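Local atomic coordinates of 6-phosphogluconate dehydrogenase (Decarboxylating) (Geobacter metallireducens, PDB entry 4E21), a protein that probably catalyses the NADP-dependent oxidative decarboxylation of 6-phosphogluconate in the pentose phosphate pathway. Residues D36-L41 against H46-Y51; M23-I28 against D167-T172; G65-R70 against C76-K81. All blocks are in the same frame, centred on the assembly; numbering follows the deposited sequence.

Contact 1: D36-L41 against H46-Y51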
ATOM      1  N   ASP B  36      -2.137  38.397  -5.231  1.00 34.35           N
ATOM      2  CA  ASP B  36      -0.974  38.141  -6.084  1.00 36.13           C
ATOM      3  C   ASP B  36      -1.298  38.083  -7.566  1.00 35.53           C
ATOM      4  O   ASP B  36      -0.511  38.533  -8.403  1.00 35.42           O
ATOM      5  CB  ASP B  36      -0.282  36.831  -5.673  1.00 38.02           C
ATOM      6  CG  ASP B  36       0.692  37.029  -4.540  1.00 40.29           C
ATOM      7  OD1 ASP B  36       0.949  38.210  -4.207  1.00 42.03           O
ATOM      8  OD2 ASP B  36       1.199  36.020  -3.995  1.00 39.36           O
HETATM    9  N   MSE B  37      -2.452  37.513  -7.897  1.00 35.77           N
HETATM   10  CA  MSE B  37      -2.868  37.444  -9.294  1.00 35.88           C
HETATM   11  C   MSE B  37      -3.254  38.828  -9.786  1.00 35.43           C
HETATM   12  O   MSE B  37      -3.004  39.156 -10.939  1.00 36.78           O
HETATM   13  CB  MSE B  37      -4.014  36.457  -9.486  1.00 33.36           C
HETATM   14  CG  MSE B  37      -3.703  35.099  -8.912  1.00 34.52           C
HETATM   15 SE   MSE B  37      -5.159  33.845  -9.093  0.52 35.49          SE
HETATM   16  CE  MSE B  37      -4.789  33.200 -10.886  1.00 32.51           C
ATOM     17  N   VAL B  38      -3.849  39.639  -8.912  1.00 35.00           N
ATOM     18  CA  VAL B  38      -4.168  41.020  -9.277  1.00 37.78           C
ATOM     19  C   VAL B  38      -2.865  41.774  -9.514  1.00 37.55           C
ATOM     20  O   VAL B  38      -2.734  42.483 -10.513  1.00 36.70           O
ATOM     21  CB  VAL B  38      -5.013  41.750  -8.212  1.00 35.33           C
ATOM     22  CG1 VAL B  38      -5.028  43.230  -8.496  1.00 39.46           C
ATOM     23  CG2 VAL B  38      -6.430  41.199  -8.195  1.00 33.08           C
ATOM     24  N   ARG B  39      -1.890  41.589  -8.618  1.00 35.84           N
ATOM     25  CA  ARG B  39      -0.609  42.278  -8.779  1.00 35.74           C
ATOM     26  C   ARG B  39       0.040  41.869 -10.081  1.00 36.72           C
ATOM     27  O   ARG B  39       0.558  42.708 -10.811  1.00 38.35           O
ATOM     28  CB  ARG B  39       0.326  42.021  -7.608  1.00 35.44           C
ATOM     29  CG  ARG B  39      -0.140  42.634  -6.313  1.00 37.55           C
ATOM     30  CD  ARG B  39       0.767  42.229  -5.174  1.00 40.60           C
ATOM     31  NE  ARG B  39       0.220  42.634  -3.887  1.00 41.60           N
ATOM     32  CZ  ARG B  39      -0.199  41.793  -2.949  1.00 43.14           C
ATOM     33  NH1 ARG B  39      -0.122  40.482  -3.142  1.00 43.03           N
ATOM     34  NH2 ARG B  39      -0.686  42.264  -1.810  1.00 45.19           N
ATOM     35  N   ARG B  40      -0.019  40.578 -10.392  1.00 37.93           N
ATOM     36  CA  ARG B  40       0.555  40.091 -11.640  1.00 38.09           C
ATOM     37  C   ARG B  40      -0.235  40.612 -12.834  1.00 35.80           C
ATOM     38  O   ARG B  40       0.339  41.065 -13.821  1.00 37.58           O
ATOM     39  CB  ARG B  40       0.648  38.555 -11.663  1.00 35.74           C
ATOM     40  CG  ARG B  40       1.280  38.019 -12.948  1.00 33.22           C
ATOM     41  CD  ARG B  40       1.708  36.581 -12.820  1.00 31.93           C
ATOM     42  NE  ARG B  40       2.337  36.068 -14.036  1.00 31.24           N
ATOM     43  CZ  ARG B  40       3.650  35.993 -14.227  1.00 31.87           C
ATOM     44  NH1 ARG B  40       4.481  36.414 -13.282  1.00 32.26           N
ATOM     45  NH2 ARG B  40       4.133  35.498 -15.363  1.00 30.20           N
ATOM     46  N   LEU B  41      -1.556  40.525 -12.735  1.00 36.64           N
ATOM     47  CA  LEU B  41      -2.470  41.042 -13.760  1.00 37.57           C
ATOM     48  C   LEU B  41      -2.184  42.523 -14.055  1.00 37.41           C
ATOM     49  O   LEU B  41      -1.983  42.906 -15.209  1.00 37.40           O
ATOM     50  CB  LEU B  41      -3.910  40.896 -13.269  1.00 36.35           C
ATOM     51  CG  LEU B  41      -4.891  39.851 -13.801  1.00 36.85           C
ATOM     52  CD1 LEU B  41      -4.250  38.844 -14.736  1.00 32.43           C
ATOM     53  CD2 LEU B  41      -5.631  39.184 -12.635  1.00 33.44           C
ATOM     54  N   HIS B  46      -3.253  44.887 -17.255  1.00 40.56           N
ATOM     55  CA  HIS B  46      -4.701  44.744 -17.213  1.00 40.30           C
ATOM     56  C   HIS B  46      -5.279  45.662 -16.145  1.00 41.89           C
ATOM     57  O   HIS B  46      -4.555  46.115 -15.260  1.00 41.68           O
ATOM     58  CB  HIS B  46      -5.082  43.288 -16.916  1.00 37.50           C
ATOM     59  CG  HIS B  46      -4.679  42.326 -17.988  1.00 38.04           C
ATOM     60  ND1 HIS B  46      -5.301  42.278 -19.216  1.00 36.86           N
ATOM     61  CD2 HIS B  46      -3.713  41.375 -18.018  1.00 36.78           C
ATOM     62  CE1 HIS B  46      -4.737  41.339 -19.958  1.00 36.49           C
ATOM     63  NE2 HIS B  46      -3.765  40.782 -19.258  1.00 34.54           N
ATOM     64  N   GLU B  47      -6.587  45.906 -16.214  1.00 42.26           N
ATOM     65  CA  GLU B  47      -7.272  46.792 -15.269  1.00 44.61           C
ATOM     66  C   GLU B  47      -8.101  46.010 -14.269  1.00 43.58           C
ATOM     67  O   GLU B  47      -9.114  45.405 -14.629  1.00 44.79           O
ATOM     68  CB  GLU B  47      -8.205  47.751 -16.007  1.00 45.95           C
ATOM     69  CG  GLU B  47      -7.528  48.968 -16.581  1.00 55.39           C
ATOM     70  CD  GLU B  47      -8.523  49.969 -17.166  1.00 63.76           C
ATOM     71  OE1 GLU B  47      -9.446  50.400 -16.428  1.00 65.33           O
ATOM     72  OE2 GLU B  47      -8.375  50.327 -18.361  1.00 64.57           O
ATOM     73  N   CYS B  48      -7.708  46.053 -13.006  1.00 42.62           N
ATOM     74  CA  CYS B  48      -8.379  45.241 -12.004  1.00 41.74           C
ATOM     75  C   CYS B  48      -9.237  46.069 -11.065  1.00 43.18           C
ATOM     76  O   CYS B  48      -8.869  47.182 -10.687  1.00 45.30           O
ATOM     77  CB  CYS B  48      -7.358  44.433 -11.199  1.00 41.85           C
ATOM     78  SG  CYS B  48      -6.280  43.394 -12.215  1.00 42.72           S
ATOM     79  N   VAL B  49     -10.384  45.510 -10.694  1.00 38.53           N
ATOM     80  CA  VAL B  49     -11.219  46.085  -9.661  1.00 39.39           C
ATOM     81  C   VAL B  49     -11.371  44.943  -8.700  1.00 37.99           C
ATOM     82  O   VAL B  49     -11.670  43.837  -9.129  1.00 37.77           O
ATOM     83  CB  VAL B  49     -12.633  46.476 -10.181  1.00 39.65           C
ATOM     84  CG1 VAL B  49     -13.551  46.834  -9.012  1.00 38.21           C
ATOM     85  CG2 VAL B  49     -12.558  47.595 -11.196  1.00 35.33           C
ATOM     86  N   VAL B  50     -11.167  45.192  -7.411  1.00 38.23           N
ATOM     87  CA  VAL B  50     -11.189  44.108  -6.441  1.00 40.92           C
ATOM     88  C   VAL B  50     -12.244  44.309  -5.375  1.00 41.95           C
ATOM     89  O   VAL B  50     -12.776  45.405  -5.200  1.00 43.12           O
ATOM     90  CB  VAL B  50      -9.813  43.900  -5.772  1.00 40.17           C
ATOM     91  CG1 VAL B  50      -8.734  43.918  -6.825  1.00 36.83           C
ATOM     92  CG2 VAL B  50      -9.560  44.977  -4.710  1.00 42.36           C
ATOM     93  N   TYR B  51     -12.539  43.233  -4.660  1.00 40.12           N
ATOM     94  CA  TYR B  51     -13.543  43.279  -3.622  1.00 39.76           C
ATOM     95  C   TYR B  51     -13.395  42.094  -2.665  1.00 41.58           C
ATOM     96  O   TYR B  51     -13.034  40.986  -3.073  1.00 39.26           O
ATOM     97  CB  TYR B  51     -14.950  43.302  -4.231  1.00 39.28           C
ATOM     98  CG  TYR B  51     -16.017  43.194  -3.172  1.00 40.69           C
ATOM     99  CD1 TYR B  51     -16.283  44.259  -2.316  1.00 42.07           C
ATOM    100  CD2 TYR B  51     -16.722  42.018  -2.995  1.00 39.29           C
ATOM    101  CE1 TYR B  51     -17.243  44.150  -1.319  1.00 42.28           C
ATOM    102  CE2 TYR B  51     -17.686  41.901  -2.019  1.00 42.63           C
ATOM    103  CZ  TYR B  51     -17.944  42.965  -1.180  1.00 43.35           C
ATOM    104  OH  TYR B  51     -18.910  42.835  -0.204  1.00 45.24           O
TER
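V38 sends its two methyls down onto C48 and V50, alternate residues of one strand, and each branch has its own partner. CG1 is swung anti to the backbone N (chi1 167°) and comes to rest 3.8 Å from CB of C48. CG2, on the side of the backbone N, meets CG1 of V50 at 3.8 Å. The two valines cross at a slant, branch against branch.

One turn further along the helix, L41 packs by the root of its side chain: its CB lies 3.6 Å from SG of C48. The thiol thus settles between V38 and L41, with CG1 of V38 3.9 Å from SG of C48. Further out, CD1 of L41 approaches CD2 of H46 at 4.2 Å.

The polar part sits near the C-terminal end of helix 32-43, where the backbone N of H46 donates to O of L41 (3.1 Å) from above the carbonyl plane. That same oxygen lies at the edge of the imidazole, 3.6 Å from CD2 of H46, while NE2 of H46 is bonded to OG1 of T172.

Helix and strand segments run nearly antiparallel, at 156° and 8.6 Å between axes. A helix packed antiparallel against the strand that follows it is the alpha-beta half of a beta-alpha-beta unit, here the opening unit of a Rossmann-type NAD-binding domain.

Contact 2: M23-I28 against D167-T172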
HETATM    1  N   MSE B  23      -7.272  44.046 -20.621  1.00 40.52           N
HETATM    2  CA  MSE B  23      -8.631  43.834 -20.153  1.00 40.51           C
HETATM    3  C   MSE B  23      -8.932  44.337 -18.741  1.00 41.63           C
HETATM    4  O   MSE B  23      -8.035  44.573 -17.925  1.00 41.86           O
HETATM    5  CB  MSE B  23      -8.975  42.347 -20.260  1.00 42.90           C
HETATM    6  CG  MSE B  23      -8.889  41.811 -21.683  1.00 43.96           C
HETATM    7 SE   MSE B  23      -9.388  39.917 -21.917  1.00 62.10          SE
HETATM    8  CE  MSE B  23     -11.298  40.021 -21.477  1.00 44.65           C
ATOM      9  N   GLN B  24     -10.219  44.501 -18.468  1.00 39.74           N
ATOM     10  CA  GLN B  24     -10.673  44.810 -17.124  1.00 40.85           C
ATOM     11  C   GLN B  24     -11.127  43.515 -16.483  1.00 39.93           C
ATOM     12  O   GLN B  24     -11.930  42.782 -17.063  1.00 40.01           O
ATOM     13  CB  GLN B  24     -11.834  45.800 -17.145  1.00 36.72           C
ATOM     14  CG  GLN B  24     -12.267  46.234 -15.770  1.00 36.99           C
ATOM     15  CD  GLN B  24     -13.495  47.125 -15.809  1.00 41.16           C
ATOM     16  OE1 GLN B  24     -14.354  46.976 -16.677  1.00 38.48           O
ATOM     17  NE2 GLN B  24     -13.581  48.061 -14.865  1.00 41.18           N
ATOM     18  N   ILE B  25     -10.605  43.240 -15.295  1.00 36.34           N
ATOM     19  CA  ILE B  25     -10.881  42.009 -14.591  1.00 35.29           C
ATOM     20  C   ILE B  25     -11.295  42.387 -13.183  1.00 35.62           C
ATOM     21  O   ILE B  25     -10.594  43.144 -12.505  1.00 37.90           O
ATOM     22  CB  ILE B  25      -9.603  41.112 -14.501  1.00 36.50           C
ATOM     23  CG1 ILE B  25      -9.210  40.556 -15.871  1.00 39.01           C
ATOM     24  CG2 ILE B  25      -9.791  39.974 -13.522  1.00 31.90           C
ATOM     25  CD1 ILE B  25      -8.415  41.544 -16.741  1.00 39.37           C
ATOM     26  N   GLY B  26     -12.431  41.872 -12.736  1.00 30.70           N
ATOM     27  CA  GLY B  26     -12.799  42.025 -11.347  1.00 32.76           C
ATOM     28  C   GLY B  26     -12.297  40.802 -10.608  1.00 34.24           C
ATOM     29  O   GLY B  26     -12.345  39.691 -11.140  1.00 31.32           O
HETATM   30  N   MSE B  27     -11.817  40.998  -9.385  1.00 34.37           N
HETATM   31  CA  MSE B  27     -11.299  39.905  -8.575  1.00 30.31           C
HETATM   32  C   MSE B  27     -12.002  39.940  -7.239  1.00 33.56           C
HETATM   33  O   MSE B  27     -11.992  40.968  -6.559  1.00 35.15           O
HETATM   34  CB  MSE B  27      -9.801  40.087  -8.372  1.00 29.97           C
HETATM   35  CG  MSE B  27      -9.130  39.101  -7.422  1.00 32.22           C
HETATM   36 SE   MSE B  27      -9.042  37.288  -8.128  0.58 29.05          SE
HETATM   37  CE  MSE B  27     -10.279  36.549  -6.887  1.00 30.70           C
ATOM     38  N   ILE B  28     -12.634  38.835  -6.861  1.00 29.97           N
ATOM     39  CA  ILE B  28     -13.236  38.750  -5.536  1.00 32.37           C
ATOM     40  C   ILE B  28     -12.483  37.725  -4.718  1.00 32.50           C
ATOM     41  O   ILE B  28     -12.272  36.603  -5.180  1.00 33.27           O
ATOM     42  CB  ILE B  28     -14.709  38.295  -5.581  1.00 31.16           C
ATOM     43  CG1 ILE B  28     -15.581  39.306  -6.320  1.00 31.86           C
ATOM     44  CG2 ILE B  28     -15.232  38.054  -4.172  1.00 28.91           C
ATOM     45  CD1 ILE B  28     -17.039  38.839  -6.469  1.00 30.45           C
ATOM     46  N   ASP B 167      -8.174  34.519 -23.257  1.00 33.01           N
ATOM     47  CA  ASP B 167      -6.765  34.241 -23.580  1.00 33.48           C
ATOM     48  C   ASP B 167      -5.734  35.249 -23.059  1.00 33.66           C
ATOM     49  O   ASP B 167      -4.695  34.845 -22.552  1.00 34.85           O
ATOM     50  CB  ASP B 167      -6.565  34.008 -25.077  1.00 32.21           C
ATOM     51  CG  ASP B 167      -5.372  33.116 -25.362  1.00 35.31           C
ATOM     52  OD1 ASP B 167      -5.330  31.969 -24.853  1.00 32.67           O
ATOM     53  OD2 ASP B 167      -4.475  33.557 -26.104  1.00 35.70           O
ATOM     54  N   PRO B 168      -6.004  36.563 -23.187  1.00 34.36           N
ATOM     55  CA  PRO B 168      -5.019  37.552 -22.707  1.00 35.53           C
ATOM     56  C   PRO B 168      -4.790  37.505 -21.195  1.00 34.01           C
ATOM     57  O   PRO B 168      -3.691  37.797 -20.706  1.00 32.85           O
ATOM     58  CB  PRO B 168      -5.646  38.901 -23.102  1.00 35.79           C
ATOM     59  CG  PRO B 168      -6.537  38.576 -24.240  1.00 36.82           C
ATOM     60  CD  PRO B 168      -7.103  37.204 -23.925  1.00 34.29           C
ATOM     61  N   VAL B 169      -5.833  37.157 -20.453  1.00 34.96           N
ATOM     62  CA  VAL B 169      -5.714  37.049 -19.004  1.00 33.84           C
ATOM     63  C   VAL B 169      -4.867  35.836 -18.631  1.00 30.31           C
ATOM     64  O   VAL B 169      -4.059  35.901 -17.715  1.00 29.38           O
ATOM     65  CB  VAL B 169      -7.089  36.971 -18.323  1.00 34.61           C
ATOM     66  CG1 VAL B 169      -6.934  36.636 -16.845  1.00 30.49           C
ATOM     67  CG2 VAL B 169      -7.851  38.289 -18.523  1.00 34.68           C
ATOM     68  N   PHE B 170      -5.045  34.740 -19.358  1.00 29.94           N
ATOM     69  CA  PHE B 170      -4.287  33.524 -19.076  1.00 31.15           C
ATOM     70  C   PHE B 170      -2.811  33.692 -19.440  1.00 33.32           C
ATOM     71  O   PHE B 170      -1.925  33.346 -18.648  1.00 32.76           O
ATOM     72  CB  PHE B 170      -4.882  32.328 -19.812  1.00 29.59           C
ATOM     73  CG  PHE B 170      -6.247  31.957 -19.342  1.00 28.77           C
ATOM     74  CD1 PHE B 170      -6.580  32.067 -18.004  1.00 27.64           C
ATOM     75  CD2 PHE B 170      -7.196  31.488 -20.233  1.00 26.76           C
ATOM     76  CE1 PHE B 170      -7.848  31.721 -17.567  1.00 26.86           C
ATOM     77  CE2 PHE B 170      -8.451  31.123 -19.797  1.00 26.33           C
ATOM     78  CZ  PHE B 170      -8.779  31.249 -18.467  1.00 26.18           C
ATOM     79  N   ARG B 171      -2.553  34.246 -20.624  1.00 32.78           N
ATOM     80  CA  ARG B 171      -1.189  34.545 -21.046  1.00 33.30           C
ATOM     81  C   ARG B 171      -0.411  35.330 -20.009  1.00 33.35           C
ATOM     82  O   ARG B 171       0.734  34.998 -19.696  1.00 33.74           O
ATOM     83  CB  ARG B 171      -1.206  35.329 -22.337  1.00 35.67           C
ATOM     84  CG  ARG B 171      -1.202  34.451 -23.543  1.00 39.01           C
ATOM     85  CD  ARG B 171      -1.301  35.290 -24.785  1.00 39.09           C
ATOM     86  NE  ARG B 171      -0.374  34.770 -25.775  1.00 44.85           N
ATOM     87  CZ  ARG B 171      -0.653  33.752 -26.575  1.00 44.48           C
ATOM     88  NH1 ARG B 171      -1.843  33.157 -26.501  1.00 37.04           N
ATOM     89  NH2 ARG B 171       0.258  33.337 -27.452  1.00 42.08           N
ATOM     90  N   THR B 172      -1.029  36.377 -19.479  1.00 31.03           N
ATOM     91  CA  THR B 172      -0.380  37.201 -18.464  1.00 31.11           C
ATOM     92  C   THR B 172      -0.100  36.393 -17.210  1.00 31.78           C
ATOM     93  O   THR B 172       0.984  36.485 -16.630  1.00 34.21           O
ATOM     94  CB  THR B 172      -1.252  38.414 -18.096  1.00 32.87           C
ATOM     95  OG1 THR B 172      -1.415  39.224 -19.256  1.00 33.98           O
ATOM     96  CG2 THR B 172      -0.619  39.253 -16.983  1.00 33.78           C
TER
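The carbonyl oxygen of P168, a residue whose ring packs on M23, is held from two directions. Within the first turn of the helix it takes the backbone N of T172 at 3.3 Å, and NE2 of H46, hydrogen-bonded mainly to OG1 of T172, adds a weak bond from outside. The imidazole also reaches the other segment, since ND1 of H46 is bonded to the backbone N of M23. One histidine therefore ties the residue just before the strand to the helix, although the direct contact between the two segments is wholly apolar.

Three side-chain meetings make up that contact. M23 is a selenomethionine: CG anti to the carbonyl carbon (chi1 -60°) and an extended chi2 (-178°) carry its selenium to the proline ring, while the bend at chi3 only turns CE. SE of M23 is 3.9 Å from CG of P168, with CB and CD of the ring only slightly further off. SE of M23 also approaches CG2 of V169, at 4.1 Å. That methyl has a second and closer neighbour in I25. The isoleucine and the valine reach toward each other tip to tip, CG1 of I25 standing 3.7 Å from CG2 of V169, and CD1 of I25 3.8 Å from the same methyl. A single branch of V169 is thus shared by M23 and I25.

Away from the strand, D167 and R171 close a salt bridge along the helix, with OD2 of D167 2.7 Å from NH1 of R171, though its hydrogen-bond geometry is weak.

Helix 167-173 lies on the face of the sheet that also carries helix 32-43, V169 touching L41 there. F170 extends the helix's footing to W86 of strand 84-87 and to L154 and I156 of strand 153-157.

Contact 3: G65-R70 against C76-K81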
ATOM      1  N   GLY B  65      -2.831  51.052  -4.586  1.00 55.95           N
ATOM      2  CA  GLY B  65      -3.345  51.783  -5.725  1.00 54.24           C
ATOM      3  C   GLY B  65      -4.066  50.907  -6.733  1.00 55.75           C
ATOM      4  O   GLY B  65      -3.917  51.102  -7.944  1.00 53.94           O
ATOM      5  N   ILE B  66      -4.836  49.935  -6.238  1.00 55.31           N
ATOM      6  CA  ILE B  66      -5.754  49.166  -7.090  1.00 56.12           C
ATOM      7  C   ILE B  66      -7.212  49.520  -6.777  1.00 51.94           C
ATOM      8  O   ILE B  66      -7.587  49.644  -5.607  1.00 52.17           O
ATOM      9  CB  ILE B  66      -5.568  47.639  -6.944  1.00 53.20           C
ATOM     10  CG1 ILE B  66      -4.095  47.259  -7.026  1.00 53.74           C
ATOM     11  CG2 ILE B  66      -6.333  46.909  -8.027  1.00 49.72           C
ATOM     12  CD1 ILE B  66      -3.809  45.930  -6.373  1.00 54.08           C
ATOM     13  N   ALA B  67      -8.027  49.681  -7.818  1.00 49.91           N
ATOM     14  CA  ALA B  67      -9.423  50.087  -7.633  1.00 50.90           C
ATOM     15  C   ALA B  67     -10.160  49.106  -6.730  1.00 49.14           C
ATOM     16  O   ALA B  67     -10.060  47.896  -6.913  1.00 48.17           O
ATOM     17  CB  ALA B  67     -10.135  50.220  -8.975  1.00 46.96           C
ATOM     18  N   GLY B  68     -10.885  49.634  -5.747  1.00 49.21           N
ATOM     19  CA  GLY B  68     -11.639  48.803  -4.833  1.00 46.18           C
ATOM     20  C   GLY B  68     -13.135  48.951  -5.024  1.00 47.79           C
ATOM     21  O   GLY B  68     -13.608  49.557  -5.985  1.00 48.36           O
ATOM     22  N   ALA B  69     -13.882  48.386  -4.089  1.00 47.98           N
ATOM     23  CA  ALA B  69     -15.325  48.441  -4.102  1.00 47.28           C
ATOM     24  C   ALA B  69     -15.767  48.045  -2.705  1.00 49.61           C
ATOM     25  O   ALA B  69     -15.172  47.148  -2.095  1.00 44.85           O
ATOM     26  CB  ALA B  69     -15.878  47.485  -5.127  1.00 43.07           C
ATOM     27  N   ARG B  70     -16.788  48.724  -2.181  1.00 50.06           N
ATOM     28  CA  ARG B  70     -17.233  48.440  -0.816  1.00 50.06           C
ATOM     29  C   ARG B  70     -18.476  47.579  -0.740  1.00 47.28           C
ATOM     30  O   ARG B  70     -19.002  47.340   0.341  1.00 48.68           O
ATOM     31  CB  ARG B  70     -17.434  49.719  -0.002  1.00 56.33           C
ATOM     32  CG  ARG B  70     -17.665  50.957  -0.830  1.00 60.38           C
ATOM     33  CD  ARG B  70     -16.371  51.752  -0.997  1.00 60.90           C
ATOM     34  NE  ARG B  70     -16.610  52.975  -1.765  1.00 67.77           N
ATOM     35  CZ  ARG B  70     -16.040  53.252  -2.938  1.00 68.34           C
ATOM     36  NH1 ARG B  70     -15.164  52.397  -3.473  1.00 62.38           N
ATOM     37  NH2 ARG B  70     -16.330  54.392  -3.565  1.00 65.25           N
ATOM     38  N   CYS B  76     -19.968  45.284  -9.193  1.00 35.46           N
ATOM     39  CA  CYS B  76     -20.562  45.007 -10.503  1.00 37.26           C
ATOM     40  C   CYS B  76     -20.781  46.281 -11.315  1.00 37.35           C
ATOM     41  O   CYS B  76     -20.592  46.303 -12.548  1.00 34.60           O
ATOM     42  CB  CYS B  76     -21.865  44.247 -10.347  1.00 35.32           C
ATOM     43  SG  CYS B  76     -21.574  42.616  -9.694  1.00 38.91           S
ATOM     44  N   ALA B  77     -21.161  47.339 -10.603  1.00 34.92           N
ATOM     45  CA  ALA B  77     -21.360  48.644 -11.208  1.00 38.10           C
ATOM     46  C   ALA B  77     -20.101  49.120 -11.938  1.00 39.60           C
ATOM     47  O   ALA B  77     -20.192  49.697 -13.033  1.00 36.81           O
ATOM     48  CB  ALA B  77     -21.759  49.644 -10.145  1.00 37.86           C
ATOM     49  N   LYS B  78     -18.939  48.865 -11.325  1.00 36.02           N
ATOM     50  CA  LYS B  78     -17.667  49.373 -11.818  1.00 36.15           C
ATOM     51  C   LYS B  78     -17.116  48.553 -12.977  1.00 37.26           C
ATOM     52  O   LYS B  78     -16.192  48.991 -13.672  1.00 36.98           O
ATOM     53  CB  LYS B  78     -16.641  49.386 -10.692  1.00 38.70           C
ATOM     54  CG  LYS B  78     -16.790  50.516  -9.706  1.00 41.34           C
ATOM     55  CD  LYS B  78     -15.564  50.594  -8.821  1.00 45.78           C
ATOM     56  CE  LYS B  78     -15.350  51.997  -8.264  1.00 49.47           C
ATOM     57  NZ  LYS B  78     -13.990  52.102  -7.648  1.00 53.36           N
ATOM     58  N   LEU B  79     -17.659  47.354 -13.175  1.00 36.05           N
ATOM     59  CA  LEU B  79     -17.186  46.488 -14.252  1.00 35.86           C
ATOM     60  C   LEU B  79     -18.047  46.647 -15.506  1.00 35.07           C
ATOM     61  O   LEU B  79     -19.246  46.354 -15.499  1.00 34.83           O
ATOM     62  CB  LEU B  79     -17.129  45.021 -13.810  1.00 31.51           C
ATOM     63  CG  LEU B  79     -16.101  44.660 -12.728  1.00 35.47           C
ATOM     64  CD1 LEU B  79     -16.216  43.203 -12.390  1.00 32.47           C
ATOM     65  CD2 LEU B  79     -14.666  44.992 -13.127  1.00 34.28           C
ATOM     66  N   VAL B  80     -17.414  47.115 -16.578  1.00 35.65           N
ATOM     67  CA  VAL B  80     -18.060  47.331 -17.872  1.00 33.56           C
ATOM     68  C   VAL B  80     -18.438  46.004 -18.545  1.00 32.99           C
ATOM     69  O   VAL B  80     -17.662  45.065 -18.547  1.00 34.60           O
ATOM     70  CB  VAL B  80     -17.125  48.180 -18.784  1.00 35.70           C
ATOM     71  CG1 VAL B  80     -17.642  48.249 -20.228  1.00 36.62           C
ATOM     72  CG2 VAL B  80     -16.952  49.582 -18.205  1.00 32.11           C
ATOM     73  N   LYS B  81     -19.640  45.920 -19.106  1.00 33.97           N
ATOM     74  CA  LYS B  81     -20.115  44.683 -19.733  1.00 32.13           C
ATOM     75  C   LYS B  81     -19.545  44.507 -21.134  1.00 32.44           C
ATOM     76  O   LYS B  81     -19.316  45.499 -21.812  1.00 32.67           O
ATOM     77  CB  LYS B  81     -21.635  44.688 -19.785  1.00 29.17           C
ATOM     78  CG  LYS B  81     -22.288  44.769 -18.409  1.00 30.46           C
ATOM     79  CD  LYS B  81     -23.812  44.820 -18.512  1.00 30.02           C
ATOM     80  CE  LYS B  81     -24.291  46.223 -18.927  1.00 30.26           C
ATOM     81  NZ  LYS B  81     -25.759  46.344 -18.943  1.00 29.97           N
TER
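K78 reaches across to the loop and makes the one hydrogen bond of the contact, its NZ donating to O of G68 at 3.1 Å. The ammonium approaches at a C=O...N angle of 152°, tilted 25° from the carbonyl plane. An otherwise extended chain delivers it there: CG of K78 lies beside the backbone N (chi1 -77°), and from CG onward the methylenes run out nearly straight toward the loop. The carbonyl oxygen of G68, a buried residue, is thereby met by a lysine of the 76-81 segment.

Van der Waals contact accompanies this bond. The last methylenes lie along the acceptor itself, CD of K78 being 3.6 Å and CE of K78 3.8 Å from O of G68. CB of A67 is a looser neighbour, 4.5 Å from NZ of K78.

Charge forms the third kind of interaction. NH1 of R70 comes to 4.3 Å from NZ of K78, the lysine standing at the edge of the guanidinium near its plane. The like charges are probably offset by E74, which forms a salt bridge with R70 and a long, weak ion pair with K78.

On the backbone, G65 ends the preceding helix with a Schellman motif at positive phi, and in the other segment N of L79 bonds to O of C76 at 3.2 Å. Beyond the contact, I66 touches V38 and V50, whereas L79 touches V49. The loop and helix together belong to the crossover that leads from strand 47-51 past strand 24-28 to strand 84-87, a connection characteristic of the Rossmann-type fold.

Overall arrangement
All three contacts build one corner of the NAD-binding domain, around the edge of the sheet formed by strands 47-51 and 24-28. Contacts 1 and 2 have centres about 8 Å apart and share this strand pair, N of E47 bonding to O of M23 at 2.6 Å. Contact 3 lies about 11 Å from contact 1 between centres and joins it where N of V50 meets O of A67 at 3.0 Å. Its centre is about 14 Å from that of contact 2, bridged by Q24, whose NE2 is 3.0 Å from O of K78. V38 of contact 1 lies near a glycine-rich turn consistent with dinucleotide binding.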